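Local coordinates for Serine/threonine/tyrosine-interacting protein (Homo sapiens, PDB 2R0B), which is a catalytically inactive pseudophosphatase that holds ERK1 and ERK2 in the nucleus and blocks assembly of FBXW7 into its SCF ubiquitin ligase, at residues A[16-21]-A[46-51]; A[78-83]-A[109-114]; A[125-128]-A[133-136]. All coordinates share one frame; numbering follows the deposited sequence. Where two conformers were deposited one is given.

Contact 1 (A[16-21]-A[46-51])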
loop_
_atom_site.group_PDB
_atom_site.type_symbol
_atom_site.label_atom_id
_atom_site.label_comp_id
_atom_site.label_asym_id
_atom_site.label_seq_id
_atom_site.Cartn_x
_atom_site.Cartn_y
_atom_site.Cartn_z
ATOM N N GLY A 16 0.255 -1.750 6.398
ATOM C CA GLY A 16 -0.087 -1.403 7.782
ATOM C C GLY A 16 -1.121 -0.295 7.857
ATOM O O GLY A 16 -1.458 0.290 6.843
ATOM N N PRO A 17 -1.623 -0.013 9.071
ATOM C CA PRO A 17 -2.467 1.133 9.364
ATOM C C PRO A 17 -1.561 2.366 9.543
ATOM O O PRO A 17 -0.331 2.253 9.544
ATOM C CB PRO A 17 -3.114 0.749 10.703
ATOM C CG PRO A 17 -1.997 -0.030 11.407
ATOM C CD PRO A 17 -1.322 -0.804 10.287
ATOM N N TYR A 18 -2.138 3.537 9.753
ATOM C CA TYR A 18 -1.297 4.700 9.910
ATOM C C TYR A 18 -0.364 4.596 11.141
ATOM O O TYR A 18 0.732 5.190 11.164
ATOM C CB TYR A 18 -2.152 5.974 9.942
ATOM C CG TYR A 18 -2.745 6.225 11.310
ATOM C CD1 TYR A 18 -4.003 5.734 11.643
ATOM C CD2 TYR A 18 -2.019 6.917 12.277
ATOM C CE1 TYR A 18 -4.560 5.950 12.920
ATOM C CE2 TYR A 18 -2.559 7.125 13.549
ATOM C CZ TYR A 18 -3.804 6.640 13.864
ATOM O OH TYR A 18 -4.302 6.860 15.127
ATOM N N SER A 19 -0.810 3.855 12.163
ATOM C CA SER A 19 -0.059 3.781 13.420
ATOM C C SER A 19 1.332 3.188 13.215
ATOM O O SER A 19 2.221 3.411 14.032
ATOM C CB SER A 19 -0.856 3.030 14.507
ATOM O OG SER A 19 -0.574 1.642 14.535
ATOM N N SER A 20 1.533 2.469 12.115
ATOM C CA SER A 20 2.854 1.862 11.872
ATOM C C SER A 20 3.959 2.834 11.459
ATOM O O SER A 20 5.136 2.469 11.451
ATOM C CB SER A 20 2.755 0.690 10.891
ATOM O OG SER A 20 2.299 1.088 9.628
ATOM N N ALA A 21 3.596 4.068 11.117
ATOM C CA ALA A 21 4.573 5.030 10.655
ATOM C C ALA A 21 4.583 6.310 11.514
ATOM O O ALA A 21 5.048 7.357 11.073
ATOM C CB ALA A 21 4.349 5.338 9.166
ATOM N N ALA A 46 -5.346 14.404 6.982
ATOM C CA ALA A 46 -3.934 14.806 6.993
ATOM C C ALA A 46 -3.422 15.386 8.335
ATOM O O ALA A 46 -2.215 15.490 8.545
ATOM C CB ALA A 46 -3.613 15.736 5.792
ATOM N N ASN A 47 -4.334 15.695 9.258
ATOM C CA ASN A 47 -3.930 16.038 10.640
ATOM C C ASN A 47 -3.288 14.882 11.409
ATOM O O ASN A 47 -2.442 15.108 12.278
ATOM C CB ASN A 47 -5.090 16.638 11.470
ATOM C CG ASN A 47 -6.370 15.772 11.473
ATOM O OD1 ASN A 47 -6.674 15.060 10.503
ATOM N ND2 ASN A 47 -7.146 15.870 12.560
ATOM N N PHE A 48 -3.700 13.646 11.129
ATOM C CA PHE A 48 -3.130 12.516 11.854
ATOM C C PHE A 48 -2.438 11.481 10.964
ATOM O O PHE A 48 -1.743 10.608 11.477
ATOM C CB PHE A 48 -4.150 11.853 12.794
ATOM C CG PHE A 48 -5.277 11.135 12.091
ATOM C CD1 PHE A 48 -5.285 9.764 12.000
ATOM C CD2 PHE A 48 -6.364 11.832 11.590
ATOM C CE1 PHE A 48 -6.325 9.075 11.412
ATOM C CE2 PHE A 48 -7.429 11.156 10.975
ATOM C CZ PHE A 48 -7.411 9.764 10.876
ATOM N N ILE A 49 -2.625 11.586 9.645
ATOM C CA ILE A 49 -1.968 10.686 8.703
ATOM C C ILE A 49 -1.088 11.515 7.759
ATOM O O ILE A 49 -1.580 12.199 6.851
ATOM C CB ILE A 49 -2.936 9.828 7.881
ATOM C CG1 ILE A 49 -3.922 9.074 8.759
ATOM C CG2 ILE A 49 -2.152 8.784 7.046
ATOM C CD1 ILE A 49 -4.978 8.364 7.956
ATOM N N LYS A 50 0.212 11.429 7.980
ATOM C CA LYS A 50 1.165 12.300 7.308
ATOM C C LYS A 50 2.590 11.750 7.413
ATOM O O LYS A 50 2.861 10.877 8.239
ATOM C CB LYS A 50 1.097 13.694 7.943
ATOM C CG LYS A 50 1.818 13.780 9.281
ATOM C CD LYS A 50 1.698 15.161 9.889
ATOM C CE LYS A 50 0.574 15.241 10.890
ATOM N NZ LYS A 50 0.970 14.686 12.238
ATOM N N PRO A 51 3.506 12.234 6.566
ATOM C CA PRO A 51 4.910 11.818 6.734
ATOM C C PRO A 51 5.475 12.312 8.060
ATOM O O PRO A 51 5.371 13.512 8.375
ATOM C CB PRO A 51 5.611 12.499 5.561
ATOM C CG PRO A 51 4.559 12.701 4.570
ATOM C CD PRO A 51 3.346 13.070 5.362
#
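The aromatic ring of Tyr18 presents one face to the edge of the Phe48 ring, so the two overlap as a T-shaped (edge-to-face) pair. Their planes stand at 82° and their centroids lie 5.2 Å apart. Phe48 CD1 sits over the centre of the tyrosine ring, 3.9 Å above its plane, while Phe48 CE1 is equally far, 3.9 Å, from Tyr18 CE1. One ortho and one meta C-H of the phenylalanine are thus turned onto the tyrosine pi face. The base of Tyr18 meets a different neighbour: Ile49 CG1 comes within 3.8 Å of Tyr18 CB, and the CG2 branch of Ile49 approaches the same CB. Phe48 O also lies 3.8 Å from Tyr18 CD2, a van der Waals approach of the backbone to the ring.

Tyr18 has its CG between the backbone N and the carbonyl carbon (chi1 82°), which turns the ring toward the 46-51 loop. Tyr18 starts a short 3-10 turn one residue after strand 13-16 of the dual specificity phosphatase fold, and its partners come from the long connection between strands 36-41 and 58-63. Pro17 O, just ahead of the turn, is gripped twice: Ser20 N bonds to it, and Ser20 OG adds a 2.9 Å bond to Pro17 O nearly in line with the carbonyl, at 161°.

Tyr18, Phe48 and Ile49 all touch Asn98 in the loop after strand 93-96, the family's signature loop, and Tyr18 is also joined to Asn98 through the backbone. Ile49 reaches inward onto Cys39 and His96 of the sheet, whereas Phe48 remains exposed. Further along, Pro51 O accepts a hydrogen bond from Gln54 NE2, within the motif that interacts with FBXW7.

Contact 2 (A[78-83]-A[109-114]); sequences MTKEFI and IAYIME
Ile83 places its CG2 methyl over one face of the Tyr111 ring in a CH-pi contact, 3.7 Å from the ring centroid and 23° off the normal. The methyl is offset toward the rim, so its closest approach is to Tyr111 CE1, a tight 3.4 Å from Ile83 CG2. Ile83 CD1 touches the same ring nearer its root. Tyr111, with CG trans to its backbone N (chi1 179°), carries the ring across to helix 76-88; the axes of the two short helical segments cross at -76°, 9.8 Å apart at their closest.

Aliphatic packing continues through Lys80, whose chain bends at chi2 and brings CD to 3.8 Å from Tyr111 CD1. The Lys80 methylenes pass near the Glu114 carboxylate at an oblique angle, with Lys80 CG 4.1 Å from Glu114 OE1.

The polar ends are served by other residues. Lys80 NZ forms a salt bridge with Asp84, which also takes a weak hydrogen bond from Tyr111 OH, and a hydrogen bond with Thr115; Glu114 OE1 bonds to Tyr147. Lys80 NZ and Glu114 OE1 remain 5.5 Å apart, so any attraction is probably long-range, and the direct contact rests largely on apolar and aromatic surface.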
loop_
_atom_site.group_PDB
_atom_site.type_symbol
_atom_site.label_atom_id
_atom_site.label_comp_id
_atom_site.label_asym_id
_atom_site.label_seq_id
_atom_site.Cartn_x
_atom_site.Cartn_y
_atom_site.Cartn_z
ATOM N N MET A 78 2.084 4.577 -11.025
ATOM C CA MET A 78 2.925 5.382 -10.140
ATOM C C MET A 78 3.445 4.531 -8.985
ATOM O O MET A 78 4.633 4.531 -8.661
ATOM C CB MET A 78 2.086 6.569 -9.613
ATOM C CG MET A 78 2.745 7.517 -8.586
ATOM S SD MET A 78 1.712 8.959 -8.133
ATOM C CE MET A 78 1.188 9.615 -9.722
ATOM N N THR A 79 2.529 3.810 -8.337
ATOM C CA THR A 79 2.931 3.052 -7.148
ATOM C C THR A 79 3.766 1.828 -7.505
ATOM O O THR A 79 4.695 1.481 -6.774
ATOM C CB THR A 79 1.739 2.690 -6.248
ATOM O OG1 THR A 79 0.825 1.872 -6.981
ATOM C CG2 THR A 79 1.047 3.983 -5.789
ATOM N N LYS A 80 3.468 1.206 -8.641
ATOM C CA LYS A 80 4.282 0.094 -9.149
ATOM C C LYS A 80 5.737 0.549 -9.393
ATOM O O LYS A 80 6.685 -0.118 -8.967
ATOM C CB LYS A 80 3.655 -0.471 -10.430
ATOM C CG LYS A 80 4.546 -1.397 -11.311
ATOM C CD LYS A 80 4.720 -2.802 -10.770
ATOM C CE LYS A 80 5.473 -3.709 -11.781
ATOM N NZ LYS A 80 6.332 -4.720 -11.079
ATOM N N GLU A 81 5.894 1.699 -10.052
ATOM C CA GLU A 81 7.210 2.308 -10.301
ATOM C C GLU A 81 7.941 2.611 -8.983
ATOM O O GLU A 81 9.122 2.287 -8.834
ATOM C CB GLU A 81 7.035 3.564 -11.181
ATOM C CG GLU A 81 8.260 4.470 -11.317
ATOM C CD GLU A 81 7.975 5.705 -12.170
ATOM O OE1 GLU A 81 6.984 6.423 -11.897
ATOM O OE2 GLU A 81 8.751 5.949 -13.125
ATOM N N PHE A 82 7.214 3.159 -8.014
ATOM C CA PHE A 82 7.788 3.566 -6.737
ATOM C C PHE A 82 8.302 2.342 -5.963
ATOM O O PHE A 82 9.454 2.324 -5.479
ATOM C CB PHE A 82 6.731 4.344 -5.934
ATOM C CG PHE A 82 7.223 4.888 -4.599
ATOM C CD1 PHE A 82 7.933 6.075 -4.532
ATOM C CD2 PHE A 82 6.897 4.249 -3.415
ATOM C CE1 PHE A 82 8.366 6.595 -3.332
ATOM C CE2 PHE A 82 7.301 4.770 -2.188
ATOM C CZ PHE A 82 8.036 5.953 -2.149
ATOM N N ILE A 83 7.465 1.310 -5.914
ATOM C CA ILE A 83 7.805 0.090 -5.220
ATOM C C ILE A 83 8.931 -0.627 -5.940
ATOM O O ILE A 83 9.876 -1.044 -5.283
ATOM C CB ILE A 83 6.605 -0.841 -5.054
ATOM C CG1 ILE A 83 5.597 -0.233 -4.044
ATOM C CG2 ILE A 83 7.053 -2.219 -4.559
ATOM C CD1 ILE A 83 4.197 -0.834 -4.134
ATOM N N ILE A 109 -2.335 -5.074 -3.474
ATOM C CA ILE A 109 -2.897 -6.105 -4.370
ATOM C C ILE A 109 -2.557 -5.803 -5.825
ATOM O O ILE A 109 -2.251 -6.707 -6.590
ATOM C CB ILE A 109 -4.417 -6.339 -4.123
ATOM C CG1 ILE A 109 -4.588 -7.068 -2.763
ATOM C CG2 ILE A 109 -5.072 -7.124 -5.313
ATOM C CD1 ILE A 109 -5.969 -6.950 -2.072
ATOM N N ALA A 110 -2.613 -4.535 -6.219
ATOM C CA ALA A 110 -2.308 -4.192 -7.602
ATOM C C ALA A 110 -0.871 -4.579 -7.942
ATOM O O ALA A 110 -0.608 -5.143 -9.003
ATOM C CB ALA A 110 -2.516 -2.701 -7.832
ATOM N N TYR A 111 0.040 -4.285 -7.010
ATOM C CA TYR A 111 1.444 -4.598 -7.182
ATOM C C TYR A 111 1.601 -6.109 -7.330
ATOM O O TYR A 111 2.329 -6.572 -8.211
ATOM C CB TYR A 111 2.299 -4.045 -6.019
ATOM C CG TYR A 111 3.750 -4.410 -6.193
ATOM C CD1 TYR A 111 4.585 -3.675 -7.048
ATOM C CD2 TYR A 111 4.260 -5.556 -5.594
ATOM C CE1 TYR A 111 5.917 -4.043 -7.242
ATOM C CE2 TYR A 111 5.582 -5.939 -5.788
ATOM C CZ TYR A 111 6.399 -5.181 -6.598
ATOM O OH TYR A 111 7.685 -5.624 -6.779
ATOM N N ILE A 112 0.897 -6.865 -6.489
ATOM C CA ILE A 112 1.037 -8.341 -6.490
ATOM C C ILE A 112 0.471 -8.969 -7.756
ATOM O O ILE A 112 1.103 -9.848 -8.369
ATOM C CB ILE A 112 0.370 -8.975 -5.258
ATOM C CG1 ILE A 112 1.166 -8.632 -4.018
ATOM C CG2 ILE A 112 0.226 -10.537 -5.448
ATOM C CD1 ILE A 112 0.424 -8.905 -2.716
ATOM N N MET A 113 -0.694 -8.484 -8.188
ATOM C CA MET A 113 -1.306 -8.975 -9.425
ATOM C C MET A 113 -0.388 -8.833 -10.643
ATOM O O MET A 113 -0.146 -9.810 -11.385
ATOM C CB MET A 113 -2.646 -8.253 -9.681
ATOM C CG MET A 113 -3.755 -8.645 -8.691
ATOM S SD MET A 113 -5.273 -7.674 -8.907
ATOM C CE MET A 113 -5.675 -8.069 -10.634
ATOM N N GLU A 114 0.133 -7.625 -10.845
ATOM C CA GLU A 114 0.970 -7.368 -11.997
ATOM C C GLU A 114 2.322 -8.070 -11.942
ATOM O O GLU A 114 2.788 -8.617 -12.949
ATOM C CB GLU A 114 1.174 -5.873 -12.176
ATOM C CG GLU A 114 1.837 -5.575 -13.488
ATOM C CD GLU A 114 1.743 -4.139 -13.894
ATOM O OE1 GLU A 114 1.394 -3.265 -13.050
ATOM O OE2 GLU A 114 2.038 -3.891 -15.084
#

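Contact 3 (A[125-128]-A[133-136]); sequences AYVQ and CINP
Ile134 buries the most surface here, driving its CD1 methyl against Val127 of helix 120-130. That methyl meets Val127 CG1 at 3.5 Å and also touches the valine CB, the two side chains crossing at about a right angle. CG1 of Ile134 sits between the backbone N and the carbonyl carbon (chi1 71°), and with CD1 extended beyond it the methyl reaches the helix. Val127 contributes its CG1 branch, which stands trans to the valine N at a chi1 of 176°. It also packs on Ile109 and Ile112 of helix 103-116 and on Ile9 of strand 7-10, so Val127 joins the loop residue to a larger apolar interior; Ile134 likewise packs on Ala105 and Ile109 of helix 103-116 and on Phe124 of helix 120-130.

Gln128 takes part with two distinct surfaces. Its root lies beside the isoleucine, the backbone N of Gln128 being 3.8 Å from Ile134 CD1 and Gln128 CB 4.2 Å from Ile134 CG1. Its amide, at the end of an extended chain, reaches a bridging water instead of the loop itself. Gln128 NE2 donates to this water over 2.9 Å, and the water in turn donates to Ile134 O, a short bond of 2.6 Å between the water oxygen and the carbonyl oxygen. The water thus links the glutamine amide to the loop carbonyl, with the apolar contact alongside.

Beyond Ile134, the backbone of Asn135 is hydrogen-bonded to Ile101, in the loop that follows strand 93-96. This is a connection within the C-terminal helices of the dual specificity phosphatase fold, in which the turn between the last two helices folds back over the first of them and passes beside the signature loop, here that of a pseudophosphatase.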
loop_
_atom_site.group_PDB
_atom_site.type_symbol
_atom_site.label_atom_id
_atom_site.label_comp_id
_atom_site.label_asym_id
_atom_site.label_seq_id
_atom_site.Cartn_x
_atom_site.Cartn_y
_atom_site.Cartn_z
ATOM N N ALA A 125 -6.707 -13.344 -1.641
ATOM C CA ALA A 125 -6.545 -14.435 -0.667
ATOM C C ALA A 125 -5.139 -14.493 -0.041
ATOM O O ALA A 125 -4.975 -14.750 1.159
ATOM C CB ALA A 125 -6.927 -15.780 -1.318
ATOM N N TYR A 126 -4.129 -14.242 -0.862
ATOM C CA TYR A 126 -2.739 -14.286 -0.437
ATOM C C TYR A 126 -2.511 -13.209 0.625
ATOM O O TYR A 126 -1.887 -13.443 1.670
ATOM C CB TYR A 126 -1.813 -14.088 -1.657
ATOM C CG TYR A 126 -0.392 -13.957 -1.247
ATOM C CD1 TYR A 126 0.444 -15.068 -1.232
ATOM C CD2 TYR A 126 0.126 -12.724 -0.817
ATOM C CE1 TYR A 126 1.760 -14.956 -0.828
ATOM C CE2 TYR A 126 1.444 -12.601 -0.400
ATOM C CZ TYR A 126 2.254 -13.707 -0.410
ATOM O OH TYR A 126 3.555 -13.592 0.018
ATOM N N VAL A 127 -3.025 -12.016 0.360
ATOM C CA VAL A 127 -2.810 -10.911 1.293
ATOM C C VAL A 127 -3.633 -11.095 2.563
ATOM O O VAL A 127 -3.144 -10.835 3.652
ATOM C CB VAL A 127 -3.059 -9.526 0.637
ATOM C CG1 VAL A 127 -2.913 -8.376 1.664
ATOM C CG2 VAL A 127 -2.129 -9.331 -0.498
ATOM N N GLN A 128 -4.868 -11.576 2.419
ATOM C CA GLN A 128 -5.751 -11.824 3.558
ATOM C C GLN A 128 -5.124 -12.824 4.548
ATOM O O GLN A 128 -5.298 -12.714 5.774
ATOM C CB GLN A 128 -7.082 -12.357 3.027
ATOM C CG GLN A 128 -8.201 -12.460 4.037
ATOM C CD GLN A 128 -9.459 -13.058 3.409
ATOM O OE1 GLN A 128 -9.408 -14.099 2.730
ATOM N NE2 GLN A 128 -10.590 -12.408 3.630
ATOM N N CYS A 133 -7.578 -8.597 8.151
ATOM C CA CYS A 133 -8.657 -7.639 8.169
ATOM C C CYS A 133 -8.890 -6.941 6.821
ATOM O O CYS A 133 -9.807 -6.104 6.725
ATOM C CB CYS A 133 -8.403 -6.604 9.277
ATOM S SG CYS A 133 -6.943 -5.616 9.003
ATOM N N ILE A 134 -8.119 -7.294 5.777
ATOM C CA ILE A 134 -8.249 -6.549 4.503
ATOM C C ILE A 134 -9.584 -6.731 3.785
ATOM O O ILE A 134 -10.199 -7.820 3.807
ATOM C CB ILE A 134 -7.047 -6.751 3.502
ATOM C CG1 ILE A 134 -7.049 -8.155 2.900
ATOM C CG2 ILE A 134 -5.739 -6.419 4.163
ATOM C CD1 ILE A 134 -6.430 -8.243 1.476
ATOM N N ASN A 135 -10.030 -5.651 3.146
ATOM C CA ASN A 135 -11.346 -5.620 2.526
ATOM C C ASN A 135 -11.463 -4.412 1.584
ATOM O O ASN A 135 -12.103 -3.418 1.919
ATOM C CB ASN A 135 -12.418 -5.639 3.631
ATOM C CG ASN A 135 -13.838 -5.752 3.105
ATOM O OD1 ASN A 135 -14.109 -6.266 2.007
ATOM N ND2 ASN A 135 -14.766 -5.262 3.904
ATOM N N PRO A 136 -10.834 -4.492 0.388
ATOM C CA PRO A 136 -11.010 -3.365 -0.526
ATOM C C PRO A 136 -12.494 -3.205 -0.869
ATOM O O PRO A 136 -13.216 -4.213 -1.036
ATOM C CB PRO A 136 -10.207 -3.785 -1.771
ATOM C CG PRO A 136 -9.268 -4.824 -1.303
ATOM C CD PRO A 136 -10.006 -5.551 -0.217
HETATM O O HOH W 1 -10.623 -9.993 5.169
#

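From the N terminus, contact 1 is the first to close: it brings the turn after strand 13-16 to the loop between strands 36-41 and 58-63, with helix 26-31 and strand 36-41 in between. Contact 2 follows, joining helices 76-88 and 103-116, with strand 93-96 between them in the sequence. Contact 3 closes a short loop between the C-terminal part of helix 120-130 and the connection to helix 138-152. The three stand in series, none enclosing or crossing another. Contacts 1 and 2 lie on opposite sides of the chain's centre, about 20 Å apart between centres, whereas contacts 2 and 3 touch: Ile112 CD1 packs 3.4 Å from Val127 CG2, and Ile109 CD1 meets Ile134 CD1.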